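Local coordinates for protein kojibiose phosphorylase (Gut metagenome, PDB 6W0P) that is a family 65 glycoside phosphorylase, with an N-terminal beta-sandwich domain, a central helical catalytic domain and a small C-terminal beta domain, at residues D305-D308 / S309-Q312; E342-G346 / H347-D351; E600-Q603 / K604-L607. One frame throughout, in Å; residues are numbered along the deposited sequence.

In the fold
Along the chain, the three contacts follow one another in series, and none nests within or crosses another. Contact 1 (305-312) turns the chain from edge strand 303-305, which pairs with strand 702-709 of the C-terminal part, into helix 308-324. Contact 2 (342-351) lies in the long loop between helices 308-324 and 351-361, near the centre of the chain, where it meets strand 83-85 of the N-terminal part. Contact 3 (600-607), on the surface, closes the loop after helix 590-596 and starts helix 603-613. The sites do not touch: nearest atoms are about 20 Å apart between contacts 1 and 2, and about 14 Å between contacts 2 and 3.

Contact 1 (D305-D308 / S309-Q312); sequences DGSD and SDQQ
S307 caps the N terminus of helix 308-324 and meets D310 in the first turn. Its hydroxyl stands in for the backbone carbonyl that an earlier helical turn would have supplied: OG of S307 accepts from the amide N of D310 at 3.0 Å. With OG turned opposite the backbone N (chi1 174°), the hydroxyl lies beside its own carbonyl carbon and faces the helix end. It also packs against the side chain of D310, whose CB is 3.2 Å from S307 OG. The carboxylate of D310 has its strong partners beyond the turn: OD2 accepts from NE1 of W700, and OD1 is bonded to OG1 of T649.

Regular helix bonding begins at the cap residue itself. N of Q311 donates to O of S307 over 2.9 Å and lies in the plane of that carbonyl, which also takes a weak second bond from N of D310. One residue on, N of Q312 reaches O of D308 at 2.9 Å, nearly straight at the hydrogen (164°). The acidic side chains of D308 and D310 at this end would probably interact favourably with the helix dipole. Q311 bends at its second torsion (chi2 66°) and turns back to the incoming strand, where OE1 accepts from N of I304 and NE2 donates to O of I302. Q312 instead stays extended, and its NE2 bonds the carbonyl oxygens of R15 and E10. The bond from N of D310 to OG of S307 is a serine N-cap, here at the strand-to-helix junction between strand 303-305 and helix 308-324.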
ATOM      1  N   ASP A 305      -3.855 -21.177 -43.882  1.00 36.17           N
ATOM      2  CA  ASP A 305      -3.035 -21.987 -44.815  1.00 36.54           C
ATOM      3  C   ASP A 305      -1.635 -21.380 -44.851  1.00 35.88           C
ATOM      4  O   ASP A 305      -1.536 -20.158 -44.981  1.00 34.90           O
ATOM      5  CB  ASP A 305      -3.669 -22.059 -46.203  1.00 38.38           C
ATOM      6  CG  ASP A 305      -2.937 -22.987 -47.151  1.00 38.83           C
ATOM      7  OD1 ASP A 305      -2.953 -24.201 -46.911  1.00 41.51           O
ATOM      8  OD2 ASP A 305      -2.300 -22.480 -48.077  1.00 41.01           O
ATOM      9  N   GLY A 306      -0.604 -22.214 -44.736  1.00 35.36           N
ATOM     10  CA  GLY A 306       0.802 -21.783 -44.824  1.00 36.20           C
ATOM     11  C   GLY A 306       1.467 -21.732 -43.462  1.00 37.03           C
ATOM     12  O   GLY A 306       2.677 -21.446 -43.434  1.00 38.03           O
ATOM     13  N   SER A 307       0.730 -22.029 -42.375  1.00 35.64           N
ATOM     14  CA  SER A 307       1.264 -22.078 -40.989  1.00 35.54           C
ATOM     15  C   SER A 307       0.463 -23.075 -40.144  1.00 35.24           C
ATOM     16  O   SER A 307      -0.553 -22.680 -39.592  1.00 35.08           O
ATOM     17  CB  SER A 307       1.289 -20.727 -40.342  1.00 34.62           C
ATOM     18  OG  SER A 307       1.678 -20.852 -38.982  1.00 34.73           O
ATOM     19  N   ASP A 308       0.898 -24.333 -40.106  1.00 35.76           N
ATOM     20  CA  ASP A 308       0.291 -25.416 -39.295  1.00 36.53           C
ATOM     21  C   ASP A 308       0.278 -24.961 -37.839  1.00 34.98           C
ATOM     22  O   ASP A 308      -0.688 -25.287 -37.122  1.00 34.42           O
ATOM     23  CB  ASP A 308       1.051 -26.736 -39.460  1.00 38.64           C
ATOM     24  CG  ASP A 308       1.010 -27.281 -40.883  1.00 40.73           C
ATOM     25  OD1 ASP A 308       0.021 -27.002 -41.605  1.00 40.74           O
ATOM     26  OD2 ASP A 308       1.951 -28.003 -41.244  1.00 43.08           O
ATOM     27  N   SER A 309       1.319 -24.230 -37.439  1.00 34.16           N
ATOM     28  CA  SER A 309       1.507 -23.706 -36.068  1.00 33.37           C
ATOM     29  C   SER A 309       0.383 -22.706 -35.746  1.00 32.20           C
ATOM     30  O   SER A 309      -0.232 -22.797 -34.651  1.00 32.81           O
ATOM     31  CB  SER A 309       2.854 -23.091 -35.937  1.00 34.00           C
ATOM     32  OG  SER A 309       2.909 -22.341 -34.724  1.00 36.28           O
ATOM     33  N   ASP A 310       0.060 -21.814 -36.678  1.00 30.79           N
ATOM     34  CA  ASP A 310      -1.003 -20.799 -36.455  1.00 30.82           C
ATOM     35  C   ASP A 310      -2.366 -21.481 -36.597  1.00 29.52           C
ATOM     36  O   ASP A 310      -3.294 -21.089 -35.905  1.00 28.89           O
ATOM     37  CB  ASP A 310      -0.822 -19.587 -37.367  1.00 31.65           C
ATOM     38  CG  ASP A 310       0.175 -18.566 -36.851  1.00 32.24           C
ATOM     39  OD1 ASP A 310       0.378 -18.516 -35.628  1.00 33.04           O
ATOM     40  OD2 ASP A 310       0.692 -17.797 -37.674  1.00 33.20           O
ATOM     41  N   GLN A 311      -2.493 -22.452 -37.489  1.00 29.16           N
ATOM     42  CA  GLN A 311      -3.789 -23.148 -37.676  1.00 29.18           C
ATOM     43  C   GLN A 311      -4.137 -23.852 -36.359  1.00 28.50           C
ATOM     44  O   GLN A 311      -5.289 -23.740 -35.920  1.00 28.73           O
ATOM     45  CB  GLN A 311      -3.761 -24.116 -38.864  1.00 29.23           C
ATOM     46  CG  GLN A 311      -5.043 -24.928 -38.976  1.00 28.88           C
ATOM     47  CD  GLN A 311      -6.247 -24.079 -39.302  1.00 28.95           C
ATOM     48  OE1 GLN A 311      -6.597 -23.941 -40.474  1.00 29.71           O
ATOM     49  NE2 GLN A 311      -6.877 -23.491 -38.292  1.00 27.52           N
ATOM     50  N   GLN A 312      -3.179 -24.558 -35.755  1.00 28.27           N
ATOM     51  CA  GLN A 312      -3.397 -25.237 -34.453  1.00 27.72           C
ATOM     52  C   GLN A 312      -3.713 -24.174 -33.409  1.00 26.99           C
ATOM     53  O   GLN A 312      -4.689 -24.352 -32.679  1.00 28.11           O
ATOM     54  CB  GLN A 312      -2.190 -26.060 -34.001  1.00 27.75           C
ATOM     55  CG  GLN A 312      -2.382 -26.728 -32.642  1.00 27.66           C
ATOM     56  CD  GLN A 312      -1.170 -27.561 -32.289  1.00 28.67           C
ATOM     57  OE1 GLN A 312      -0.035 -27.084 -32.383  1.00 28.74           O
ATOM     58  NE2 GLN A 312      -1.391 -28.823 -31.914  1.00 28.59           N
TER

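Contact 2 (E342-G346 / H347-D351); sequences EAYSG and HAFWD
H347 folds its side chain back over Y344 and S345, in the turn that H347 itself ends. CB lies 3.1 Å from O of Y344, and CG follows at 3.3 Å from the same oxygen. With CG opposite its own carbonyl carbon (chi1 -74°), the imidazole swings over S345, whose CB sits above the middle of one face in a CH-pi contact, 3.3 Å from the ring centroid and 13° off the normal. ND1 and CD2 are each 3.6 Å from that CB, CE1 3.4 Å and NE2 3.3 Å. At the tip, NE2 bonds O of H83, and the H83 ring also meets the imidazole, tying this loop to strand 83-85.

The backbone beneath makes two overlapping beta turns, type II from E342 to S345 and type I' from Y344 to H347, with positive phi at Y344, S345 and G346. N of S345 closes the first on O of E342, and N of H347 the second on O of Y344 at 2.8 Å. Beyond the turns, F349 returns to Y344: the two rings form a T-shaped pair, planes at 69° and centroids 5.6 Å apart, with the edge of F349 toward the face of Y344.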
ATOM      1  N   GLU A 342      -5.736 -21.088 -10.319  1.00 32.22           N
ATOM      2  CA  GLU A 342      -6.014 -20.305  -9.090  1.00 32.81           C
ATOM      3  C   GLU A 342      -5.635 -18.840  -9.297  1.00 32.43           C
ATOM      4  O   GLU A 342      -6.425 -17.962  -8.889  1.00 31.80           O
ATOM      5  CB  GLU A 342      -5.247 -20.904  -7.913  1.00 33.10           C
ATOM      6  CG  GLU A 342      -5.762 -22.272  -7.547  1.00 33.78           C
ATOM      7  CD  GLU A 342      -5.226 -22.834  -6.247  1.00 34.33           C
ATOM      8  OE1 GLU A 342      -4.335 -22.193  -5.634  1.00 35.70           O
ATOM      9  OE2 GLU A 342      -5.691 -23.908  -5.869  1.00 33.75           O
ATOM     10  N   ALA A 343      -4.462 -18.579  -9.866  1.00 32.93           N
ATOM     11  CA  ALA A 343      -3.999 -17.199 -10.175  1.00 33.64           C
ATOM     12  C   ALA A 343      -5.121 -16.386 -10.862  1.00 33.52           C
ATOM     13  O   ALA A 343      -5.711 -16.883 -11.840  1.00 32.91           O
ATOM     14  CB  ALA A 343      -2.744 -17.254 -11.017  1.00 33.30           C
ATOM     15  N   TYR A 344      -5.420 -15.196 -10.321  1.00 34.64           N
ATOM     16  CA  TYR A 344      -6.432 -14.191 -10.767  1.00 35.41           C
ATOM     17  C   TYR A 344      -7.834 -14.606 -10.322  1.00 34.65           C
ATOM     18  O   TYR A 344      -8.804 -13.894 -10.647  1.00 33.53           O
ATOM     19  CB  TYR A 344      -6.395 -13.893 -12.275  1.00 37.22           C
ATOM     20  CG  TYR A 344      -5.244 -13.028 -12.734  1.00 39.40           C
ATOM     21  CD1 TYR A 344      -4.714 -12.022 -11.938  1.00 41.62           C
ATOM     22  CD2 TYR A 344      -4.694 -13.199 -13.997  1.00 42.18           C
ATOM     23  CE1 TYR A 344      -3.665 -11.225 -12.373  1.00 43.28           C
ATOM     24  CE2 TYR A 344      -3.661 -12.405 -14.459  1.00 42.66           C
ATOM     25  CZ  TYR A 344      -3.131 -11.427 -13.637  1.00 44.95           C
ATOM     26  OH  TYR A 344      -2.075 -10.689 -14.087  1.00 49.10           O
ATOM     27  N   SER A 345      -7.949 -15.691  -9.559  1.00 34.52           N
ATOM     28  CA  SER A 345      -9.084 -15.909  -8.615  1.00 34.73           C
ATOM     29  C   SER A 345     -10.407 -16.125  -9.360  1.00 34.44           C
ATOM     30  O   SER A 345     -11.493 -15.997  -8.728  1.00 33.59           O
ATOM     31  CB  SER A 345      -9.189 -14.761  -7.626  1.00 35.58           C
ATOM     32  OG  SER A 345      -8.020 -14.669  -6.800  1.00 35.92           O
ATOM     33  N   GLY A 346     -10.337 -16.480 -10.649  1.00 33.63           N
ATOM     34  CA  GLY A 346     -11.533 -16.589 -11.493  1.00 33.29           C
ATOM     35  C   GLY A 346     -12.203 -15.241 -11.636  1.00 33.10           C
ATOM     36  O   GLY A 346     -13.442 -15.234 -11.973  1.00 34.90           O
ATOM     37  N   HIS A 347     -11.451 -14.156 -11.382  1.00 31.09           N
ATOM     38  CA  HIS A 347     -11.978 -12.756 -11.367  1.00 30.95           C
ATOM     39  C   HIS A 347     -12.245 -12.262 -12.796  1.00 29.69           C
ATOM     40  O   HIS A 347     -11.461 -12.601 -13.670  1.00 28.96           O
ATOM     41  CB  HIS A 347     -11.025 -11.761 -10.698  1.00 31.10           C
ATOM     42  CG  HIS A 347     -10.974 -11.868  -9.215  1.00 31.78           C
ATOM     43  ND1 HIS A 347      -9.943 -11.311  -8.484  1.00 32.15           N
ATOM     44  CD2 HIS A 347     -11.808 -12.468  -8.338  1.00 32.19           C
ATOM     45  CE1 HIS A 347     -10.136 -11.561  -7.207  1.00 32.28           C
ATOM     46  NE2 HIS A 347     -11.284 -12.283  -7.093  1.00 32.93           N
ATOM     47  N   ALA A 348     -13.332 -11.512 -12.977  1.00 28.89           N
ATOM     48  CA  ALA A 348     -13.657 -10.702 -14.166  1.00 28.83           C
ATOM     49  C   ALA A 348     -12.914  -9.380 -14.041  1.00 28.73           C
ATOM     50  O   ALA A 348     -12.849  -8.828 -12.909  1.00 29.01           O
ATOM     51  CB  ALA A 348     -15.145 -10.447 -14.266  1.00 28.77           C
ATOM     52  N   PHE A 349     -12.384  -8.890 -15.157  1.00 28.29           N
ATOM     53  CA  PHE A 349     -11.760  -7.551 -15.273  1.00 28.24           C
ATOM     54  C   PHE A 349     -12.489  -6.802 -16.388  1.00 27.82           C
ATOM     55  O   PHE A 349     -13.306  -7.427 -17.099  1.00 27.05           O
ATOM     56  CB  PHE A 349     -10.255  -7.684 -15.518  1.00 28.71           C
ATOM     57  CG  PHE A 349      -9.483  -8.342 -14.401  1.00 30.23           C
ATOM     58  CD1 PHE A 349      -9.518  -9.717 -14.218  1.00 30.56           C
ATOM     59  CD2 PHE A 349      -8.731  -7.583 -13.517  1.00 30.50           C
ATOM     60  CE1 PHE A 349      -8.797 -10.314 -13.194  1.00 30.87           C
ATOM     61  CE2 PHE A 349      -8.041  -8.184 -12.477  1.00 30.67           C
ATOM     62  CZ  PHE A 349      -8.063  -9.547 -12.322  1.00 30.61           C
ATOM     63  N   TRP A 350     -12.184  -5.511 -16.555  1.00 27.90           N
ATOM     64  CA  TRP A 350     -12.764  -4.648 -17.619  1.00 27.91           C
ATOM     65  C   TRP A 350     -12.525  -5.274 -19.010  1.00 28.59           C
ATOM     66  O   TRP A 350     -13.301  -4.914 -19.922  1.00 27.72           O
ATOM     67  CB  TRP A 350     -12.165  -3.248 -17.514  1.00 27.78           C
ATOM     68  CG  TRP A 350     -10.781  -3.167 -18.084  1.00 27.47           C
ATOM     69  CD1 TRP A 350      -9.659  -3.817 -17.650  1.00 27.01           C
ATOM     70  CD2 TRP A 350     -10.383  -2.362 -19.204  1.00 27.06           C
ATOM     71  NE1 TRP A 350      -8.596  -3.481 -18.439  1.00 27.25           N
ATOM     72  CE2 TRP A 350      -9.011  -2.600 -19.409  1.00 27.32           C
ATOM     73  CE3 TRP A 350     -11.060  -1.491 -20.065  1.00 27.66           C
ATOM     74  CZ2 TRP A 350      -8.296  -1.959 -20.426  1.00 27.72           C
ATOM     75  CZ3 TRP A 350     -10.355  -0.862 -21.071  1.00 27.68           C
ATOM     76  CH2 TRP A 350      -8.993  -1.112 -21.266  1.00 27.56           C
ATOM     77  N   ASP A 351     -11.506  -6.164 -19.110  1.00 29.20           N
ATOM     78  CA  ASP A 351     -11.126  -6.998 -20.293  0.60 29.31           C
ATOM     79  C   ASP A 351     -12.334  -7.726 -20.874  1.00 29.84           C
ATOM     80  O   ASP A 351     -12.370  -7.895 -22.109  1.00 29.71           O
ATOM     81  CB  ASP A 351     -10.192  -8.178 -19.955  0.60 29.16           C
ATOM     82  CG  ASP A 351      -8.858  -7.813 -19.349  0.60 28.37           C
ATOM     83  OD1 ASP A 351      -8.870  -7.062 -18.365  0.60 27.31           O
ATOM     84  OD2 ASP A 351      -7.815  -8.274 -19.897  0.60 28.93           O
TER

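Contact 3 (E600-Q603 / K604-L607); sequences EFSQ and KQLL
Hydrogen bonds between S602 and Q605 start helix 603-613, each residue using its side chain to bind the backbone amide of the other. N of Q605 donates to OG of S602 at 3.2 Å. In return, N of S602 donates to OE1 of Q605 at 3.0 Å, a nearly straight bond (166°) that lies in the plane of the side-chain amide and falls on a lone pair of OE1. The serine hydroxyl sits between its own backbone N and carbonyl carbon (chi1 66°), which turns it over the helix end; the glutamine reaches back with a chain extended beyond CG. Its other amide atom, NE2, is bonded to OH of Y539, so both ends of the flat group are held and its rotation is probably fixed.

This reciprocal pair is a capping box, with S602 as N-cap and Q605 three residues on; it supplies an acceptor for N of Q605, in the first turn, where no preceding turn offers a carbonyl. Backbone bonds continue from there: N of L606 donates to O of S602 at 3.2 Å, and N of L607 to O of Q603 at 3.0 Å.

Apolar contacts flank the box. F601, just before the cap, packs its CB 4.1 Å from CG of L606, the pairing of a hydrophobic staple; both side chains also touch M594 of helix 590-596, and F601 reaches F593 as well.

A polar atom also meets the ring: F601 and Q605 cross at about a right angle. OE1 of Q605 comes to the edge of the phenyl ring, 3.5 Å from CD1 of F601, with ring and amide planes 62° apart. The same oxygen lies 3.4 Å from CA of F601.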
ATOM      1  N   GLU A 600     -14.666   6.671 -35.876  1.00 36.95           N
ATOM      2  CA  GLU A 600     -14.772   8.154 -35.766  0.50 36.77           C
ATOM      3  C   GLU A 600     -13.432   8.842 -36.047  1.00 36.20           C
ATOM      4  O   GLU A 600     -13.417  10.093 -36.114  1.00 36.20           O
ATOM      5  CB  GLU A 600     -15.235   8.546 -34.366  0.50 37.19           C
ATOM      6  CG  GLU A 600     -16.709   8.292 -34.151  0.50 37.58           C
ATOM      7  CD  GLU A 600     -17.112   8.131 -32.703  0.50 37.38           C
ATOM      8  OE1 GLU A 600     -16.383   8.650 -31.818  0.50 37.45           O
ATOM      9  OE2 GLU A 600     -18.150   7.479 -32.472  0.50 37.16           O
ATOM     10  N   PHE A 601     -12.341   8.087 -36.185  1.00 34.60           N
ATOM     11  CA  PHE A 601     -11.012   8.724 -36.300  1.00 34.27           C
ATOM     12  C   PHE A 601     -10.470   8.515 -37.706  1.00 34.22           C
ATOM     13  O   PHE A 601     -10.548   7.403 -38.216  1.00 34.33           O
ATOM     14  CB  PHE A 601     -10.075   8.236 -35.203  1.00 34.09           C
ATOM     15  CG  PHE A 601     -10.534   8.649 -33.826  1.00 34.17           C
ATOM     16  CD1 PHE A 601     -10.520   9.983 -33.443  1.00 34.33           C
ATOM     17  CD2 PHE A 601     -11.002   7.706 -32.929  1.00 33.76           C
ATOM     18  CE1 PHE A 601     -10.958  10.369 -32.183  1.00 33.96           C
ATOM     19  CE2 PHE A 601     -11.446   8.089 -31.672  1.00 33.71           C
ATOM     20  CZ  PHE A 601     -11.415   9.417 -31.305  1.00 33.87           C
ATOM     21  N   SER A 602      -9.931   9.580 -38.295  1.00 34.88           N
ATOM     22  CA  SER A 602      -9.380   9.571 -39.670  1.00 35.40           C
ATOM     23  C   SER A 602      -8.069   8.792 -39.659  1.00 36.78           C
ATOM     24  O   SER A 602      -7.518   8.554 -38.537  1.00 36.60           O
ATOM     25  CB  SER A 602      -9.194  10.976 -40.161  1.00 35.71           C
ATOM     26  OG  SER A 602      -8.193  11.657 -39.425  1.00 35.32           O
ATOM     27  N   GLN A 603      -7.583   8.421 -40.841  1.00 37.40           N
ATOM     28  CA  GLN A 603      -6.239   7.842 -41.056  1.00 39.07           C
ATOM     29  C   GLN A 603      -5.193   8.700 -40.345  1.00 38.64           C
ATOM     30  O   GLN A 603      -4.251   8.127 -39.753  1.00 38.12           O
ATOM     31  CB  GLN A 603      -5.883   7.786 -42.542  1.00 41.57           C
ATOM     32  CG  GLN A 603      -6.727   6.787 -43.309  1.00 44.18           C
ATOM     33  CD  GLN A 603      -6.504   5.388 -42.796  1.00 47.13           C
ATOM     34  OE1 GLN A 603      -5.393   4.863 -42.856  1.00 50.39           O
ATOM     35  NE2 GLN A 603      -7.561   4.782 -42.274  1.00 47.91           N
ATOM     36  N   LYS A 604      -5.305  10.017 -40.475  1.00 38.32           N
ATOM     37  CA  LYS A 604      -4.269  10.969 -40.000  1.00 38.27           C
ATOM     38  C   LYS A 604      -4.294  11.037 -38.465  1.00 35.89           C
ATOM     39  O   LYS A 604      -3.226  11.168 -37.878  1.00 35.19           O
ATOM     40  CB  LYS A 604      -4.484  12.350 -40.627  1.00 40.19           C
ATOM     41  CG  LYS A 604      -3.997  12.470 -42.064  1.00 41.73           C
ATOM     42  CD  LYS A 604      -4.213  13.849 -42.665  1.00 43.19           C
ATOM     43  CE  LYS A 604      -3.492  14.019 -43.990  1.00 44.57           C
ATOM     44  NZ  LYS A 604      -3.834  15.310 -44.625  1.00 46.03           N
ATOM     45  N   GLN A 605      -5.472  10.981 -37.847  1.00 34.38           N
ATOM     46  CA  GLN A 605      -5.610  11.010 -36.355  1.00 32.95           C
ATOM     47  C   GLN A 605      -4.979   9.763 -35.729  1.00 31.50           C
ATOM     48  O   GLN A 605      -4.183   9.909 -34.771  1.00 30.78           O
ATOM     49  CB  GLN A 605      -7.073  11.162 -35.961  1.00 31.93           C
ATOM     50  CG  GLN A 605      -7.564  12.591 -36.175  1.00 32.16           C
ATOM     51  CD  GLN A 605      -9.039  12.695 -35.899  1.00 31.71           C
ATOM     52  OE1 GLN A 605      -9.821  11.870 -36.363  1.00 31.14           O
ATOM     53  NE2 GLN A 605      -9.407  13.676 -35.091  1.00 31.83           N
ATOM     54  N   LEU A 606      -5.321   8.594 -36.261  1.00 30.73           N
ATOM     55  CA  LEU A 606      -4.750   7.296 -35.820  1.00 30.21           C
ATOM     56  C   LEU A 606      -3.234   7.299 -36.026  1.00 29.76           C
ATOM     57  O   LEU A 606      -2.521   6.832 -35.109  1.00 28.89           O
ATOM     58  CB  LEU A 606      -5.420   6.169 -36.597  1.00 30.18           C
ATOM     59  CG  LEU A 606      -6.898   5.960 -36.297  1.00 30.27           C
ATOM     60  CD1 LEU A 606      -7.563   5.223 -37.441  1.00 30.45           C
ATOM     61  CD2 LEU A 606      -7.067   5.172 -34.997  1.00 30.16           C
ATOM     62  N   LEU A 607      -2.740   7.790 -37.163  1.00 29.66           N
ATOM     63  CA  LEU A 607      -1.277   7.717 -37.445  1.00 30.33           C
ATOM     64  C   LEU A 607      -0.552   8.687 -36.500  1.00 30.08           C
ATOM     65  O   LEU A 607       0.478   8.296 -35.936  1.00 30.48           O
ATOM     66  CB  LEU A 607      -0.997   7.969 -38.933  1.00 31.10           C
ATOM     67  CG  LEU A 607       0.471   8.026 -39.386  1.00 32.02           C
ATOM     68  CD1 LEU A 607       1.123   6.658 -39.422  1.00 32.08           C
ATOM     69  CD2 LEU A 607       0.593   8.663 -40.776  1.00 32.96           C
TER